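Long-range contact in group 3 allergen SMIPP-S YvT004A06 (Sarcoptes scabiei type hominis, PDB 3H7T), which belongs to the trypsin family of serine proteases but is an inactivated scabies mite paralogue, so the peptidase activity assigned to the family is probably absent: residues I1-E12 with G137-T145. Numbering follows the deposited sequence.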
loop_
_atom_site.group_PDB
_atom_site.type_symbol
_atom_site.label_atom_id
_atom_site.label_comp_id
_atom_site.label_asym_id
_atom_site.label_seq_id
_atom_site.Cartn_x
_atom_site.Cartn_y
_atom_site.Cartn_z
ATOM N N ILE A 1 2.312 11.338 -0.022
ATOM C CA ILE A 1 3.686 11.118 0.524
ATOM C C ILE A 1 4.280 12.464 0.931
ATOM O O ILE A 1 4.370 13.390 0.117
ATOM C CB ILE A 1 4.601 10.372 -0.498
ATOM C CG1 ILE A 1 4.148 8.910 -0.639
ATOM C CG2 ILE A 1 6.079 10.414 -0.070
ATOM C CD1 ILE A 1 4.855 8.123 -1.751
ATOM N N ILE A 2 4.656 12.575 2.196
ATOM C CA ILE A 2 5.319 13.774 2.697
ATOM C C ILE A 2 6.838 13.617 2.577
ATOM O O ILE A 2 7.405 12.655 3.079
ATOM C CB ILE A 2 4.886 14.070 4.146
ATOM C CG1 ILE A 2 3.361 14.240 4.197
ATOM C CG2 ILE A 2 5.592 15.332 4.690
ATOM C CD1 ILE A 2 2.687 13.549 5.340
ATOM N N GLY A 3 7.489 14.553 1.888
ATOM C CA GLY A 3 8.952 14.546 1.790
ATOM C C GLY A 3 9.483 13.694 0.648
ATOM O O GLY A 3 10.626 13.238 0.677
ATOM N N GLY A 4 8.649 13.466 -0.353
ATOM C CA GLY A 4 9.069 12.769 -1.558
ATOM C C GLY A 4 9.172 13.764 -2.697
ATOM O O GLY A 4 9.342 14.954 -2.469
ATOM N N LYS A 5 9.064 13.271 -3.923
ATOM C CA LYS A 5 9.138 14.130 -5.103
ATOM C C LYS A 5 8.218 13.613 -6.192
ATOM O O LYS A 5 7.784 12.454 -6.143
ATOM C CB LYS A 5 10.579 14.262 -5.606
ATOM C CG LYS A 5 11.298 12.953 -5.875
ATOM C CD LYS A 5 12.593 13.216 -6.644
ATOM C CE LYS A 5 13.628 12.121 -6.417
ATOM N NZ LYS A 5 13.253 10.847 -7.081
ATOM N N LYS A 6 7.912 14.472 -7.163
ATOM C CA LYS A 6 7.037 14.094 -8.266
ATOM C C LYS A 6 7.646 12.939 -9.039
ATOM O O LYS A 6 8.834 12.945 -9.353
ATOM C CB LYS A 6 6.757 15.279 -9.207
ATOM C CG LYS A 6 5.693 14.965 -10.262
ATOM C CD LYS A 6 5.820 15.814 -11.531
ATOM C CE LYS A 6 5.184 17.175 -11.370
ATOM N NZ LYS A 6 4.853 17.796 -12.701
ATOM N N SER A 7 6.825 11.937 -9.319
ATOM C CA SER A 7 7.278 10.778 -10.051
ATOM C C SER A 7 6.581 10.687 -11.409
ATOM O O SER A 7 5.998 11.661 -11.892
ATOM C CB SER A 7 7.025 9.511 -9.231
ATOM O OG SER A 7 7.738 8.409 -9.771
ATOM N N ASP A 8 6.651 9.503 -12.005
ATOM C CA ASP A 8 5.991 9.202 -13.268
ATOM C C ASP A 8 5.573 7.738 -13.228
ATOM O O ASP A 8 6.279 6.908 -12.637
ATOM C CB ASP A 8 6.945 9.449 -14.436
ATOM C CG ASP A 8 6.260 9.325 -15.777
ATOM O OD1 ASP A 8 6.316 8.229 -16.372
ATOM O OD2 ASP A 8 5.648 10.316 -16.231
ATOM N N ILE A 9 4.435 7.416 -13.840
ATOM C CA ILE A 9 3.911 6.043 -13.807
ATOM C C ILE A 9 4.854 5.042 -14.493
ATOM O O ILE A 9 4.799 3.848 -14.199
ATOM C CB ILE A 9 2.440 5.936 -14.338
ATOM C CG1 ILE A 9 1.781 4.607 -13.933
ATOM C CG2 ILE A 9 2.380 6.122 -15.860
ATOM C CD1 ILE A 9 1.601 4.391 -12.416
ATOM N N THR A 10 5.733 5.534 -15.369
ATOM C CA THR A 10 6.744 4.672 -15.996
ATOM C C THR A 10 7.847 4.283 -15.006
ATOM O O THR A 10 8.504 3.257 -15.177
ATOM C CB THR A 10 7.336 5.263 -17.324
ATOM O OG1 THR A 10 8.088 6.450 -17.056
ATOM C CG2 THR A 10 6.225 5.580 -18.331
ATOM N N LYS A 11 8.016 5.078 -13.948
ATOM C CA LYS A 11 8.960 4.734 -12.875
ATOM C C LYS A 11 8.383 3.722 -11.889
ATOM O O LYS A 11 9.131 3.001 -11.241
ATOM C CB LYS A 11 9.448 5.977 -12.124
ATOM C CG LYS A 11 9.803 7.160 -13.023
ATOM C CD LYS A 11 11.185 7.028 -13.647
ATOM C CE LYS A 11 12.247 7.708 -12.797
ATOM N NZ LYS A 11 11.912 9.141 -12.516
ATOM N N GLU A 12 7.059 3.684 -11.755
ATOM C CA GLU A 12 6.404 2.700 -10.889
ATOM C C GLU A 12 5.165 2.134 -11.568
ATOM O O GLU A 12 4.055 2.328 -11.073
ATOM C CB GLU A 12 6.031 3.300 -9.523
ATOM C CG GLU A 12 7.198 3.720 -8.656
ATOM C CD GLU A 12 7.592 5.175 -8.842
ATOM O OE1 GLU A 12 6.710 6.029 -9.111
ATOM O OE2 GLU A 12 8.792 5.473 -8.692
ATOM N N GLY A 137 -2.568 15.337 -6.873
ATOM C CA GLY A 137 -3.006 15.028 -8.240
ATOM C C GLY A 137 -1.980 14.201 -9.011
ATOM O O GLY A 137 -2.330 13.407 -9.892
ATOM N N ASP A 138 -0.709 14.384 -8.655
ATOM C CA ASP A 138 0.419 13.762 -9.332
ATOM C C ASP A 138 0.963 12.619 -8.481
ATOM O O ASP A 138 0.980 12.711 -7.244
ATOM C CB ASP A 138 1.547 14.784 -9.514
ATOM C CG ASP A 138 1.148 15.975 -10.372
ATOM O OD1 ASP A 138 0.450 15.800 -11.388
ATOM O OD2 ASP A 138 1.580 17.100 -10.044
ATOM N N LEU A 139 1.405 11.555 -9.142
ATOM C CA LEU A 139 2.083 10.452 -8.463
ATOM C C LEU A 139 3.400 10.955 -7.862
ATOM O O LEU A 139 4.188 11.626 -8.543
ATOM C CB LEU A 139 2.327 9.283 -9.434
ATOM C CG LEU A 139 3.105 8.077 -8.882
ATOM C CD1 LEU A 139 2.237 7.305 -7.897
ATOM C CD2 LEU A 139 3.577 7.165 -10.018
ATOM N N MET A 140 3.600 10.675 -6.574
ATOM C CA MET A 140 4.825 11.050 -5.864
ATOM C C MET A 140 5.607 9.792 -5.510
ATOM O O MET A 140 5.019 8.718 -5.376
ATOM C CB MET A 140 4.504 11.808 -4.581
ATOM C CG MET A 140 3.576 13.038 -4.767
ATOM S SD MET A 140 4.335 14.336 -5.762
ATOM C CE MET A 140 5.430 15.098 -4.570
ATOM N N GLU A 141 6.918 9.935 -5.323
ATOM C CA GLU A 141 7.747 8.813 -4.884
ATOM C C GLU A 141 8.716 9.245 -3.791
ATOM O O GLU A 141 9.095 10.411 -3.719
ATOM C CB GLU A 141 8.538 8.213 -6.062
ATOM C CG GLU A 141 9.570 9.182 -6.643
ATOM C CD GLU A 141 10.522 8.546 -7.639
ATOM O OE1 GLU A 141 11.735 8.802 -7.527
ATOM O OE2 GLU A 141 10.074 7.798 -8.530
ATOM N N ALA A 142 9.115 8.299 -2.949
ATOM C CA ALA A 142 10.214 8.514 -2.015
ATOM C C ALA A 142 10.875 7.198 -1.632
ATOM O O ALA A 142 10.247 6.129 -1.663
ATOM C CB ALA A 142 9.743 9.257 -0.767
ATOM N N ASN A 143 12.150 7.288 -1.272
ATOM C CA ASN A 143 12.816 6.198 -0.595
ATOM C C ASN A 143 12.663 6.360 0.912
ATOM O O ASN A 143 13.069 7.375 1.489
ATOM C CB ASN A 143 14.283 6.087 -1.031
ATOM C CG ASN A 143 14.452 5.225 -2.290
ATOM O OD1 ASN A 143 14.100 5.641 -3.388
ATOM N ND2 ASN A 143 14.954 4.004 -2.116
ATOM N N PHE A 144 12.026 5.367 1.530
ATOM C CA PHE A 144 11.838 5.317 2.975
ATOM C C PHE A 144 12.913 4.413 3.565
ATOM O O PHE A 144 13.019 3.233 3.173
ATOM C CB PHE A 144 10.479 4.689 3.312
ATOM C CG PHE A 144 9.290 5.610 3.152
ATOM C CD1 PHE A 144 8.477 5.892 4.249
ATOM C CD2 PHE A 144 8.943 6.141 1.904
ATOM C CE1 PHE A 144 7.358 6.718 4.129
ATOM C CE2 PHE A 144 7.818 6.964 1.759
ATOM C CZ PHE A 144 7.022 7.265 2.878
ATOM N N THR A 145 13.677 4.935 4.522
ATOM C CA THR A 145 14.677 4.133 5.234
ATOM C C THR A 145 14.020 3.239 6.273
ATOM O O THR A 145 13.274 3.711 7.133
ATOM C CB THR A 145 15.753 5.001 5.921
ATOM O OG1 THR A 145 16.222 5.982 4.998
ATOM C CG2 THR A 145 16.936 4.139 6.373
HETATM O O HOH W 1 3.724 12.505 -11.170
HETATM O O HOH W 2 13.050 8.958 -10.032
#
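The mature N-terminus of a trypsin-like fold meets its C-terminal barrel here, where strand 5-6 pairs antiparallel with the beginning of strand 140-147. Lys5 and Glu141 form a hydrogen-bonded pair: Lys5 N reaches Glu141 O at 2.9 Å, and Glu141 N returns a bond to Lys5 O. Beyond it, Ser7 N donates to Leu139 O (2.8 Å), which also accepts from a water bound to Ser7 O. On the Lys5 and Glu141 face, both side chains leave with CG between backbone N and carbonyl carbon (chi1 54° and 65°); the lysine bends at its end to bring NZ within 2.6 Å of Glu141 OE1 in a salt bridge. A second water links that oxygen to Lys11 NZ. The Ser7 hydroxyl sits between the other oxygen, Glu141 OE2, and Glu12 OE1, with OG 2.7 Å from each, while Glu141 OE2 lies equally 2.7 Å from Glu12 OE2, the two carboxylate planes turned 63° apart. Met140 curls back so that its CE lies against the Lys6 backbone, 3.6 Å from Lys6 N. At the chain start, Ile1 sends CG2 onto Ala142 CB (3.9 Å) and lays CD1 near Met140 O, while its amino group is hydrogen-bonded to the Asp185 carboxylate, as in active trypsin-like proteases. Two carboxylates this close would be expected to raise each other's pKa, with Lys5 and water-linked Lys11 probably easing the charge.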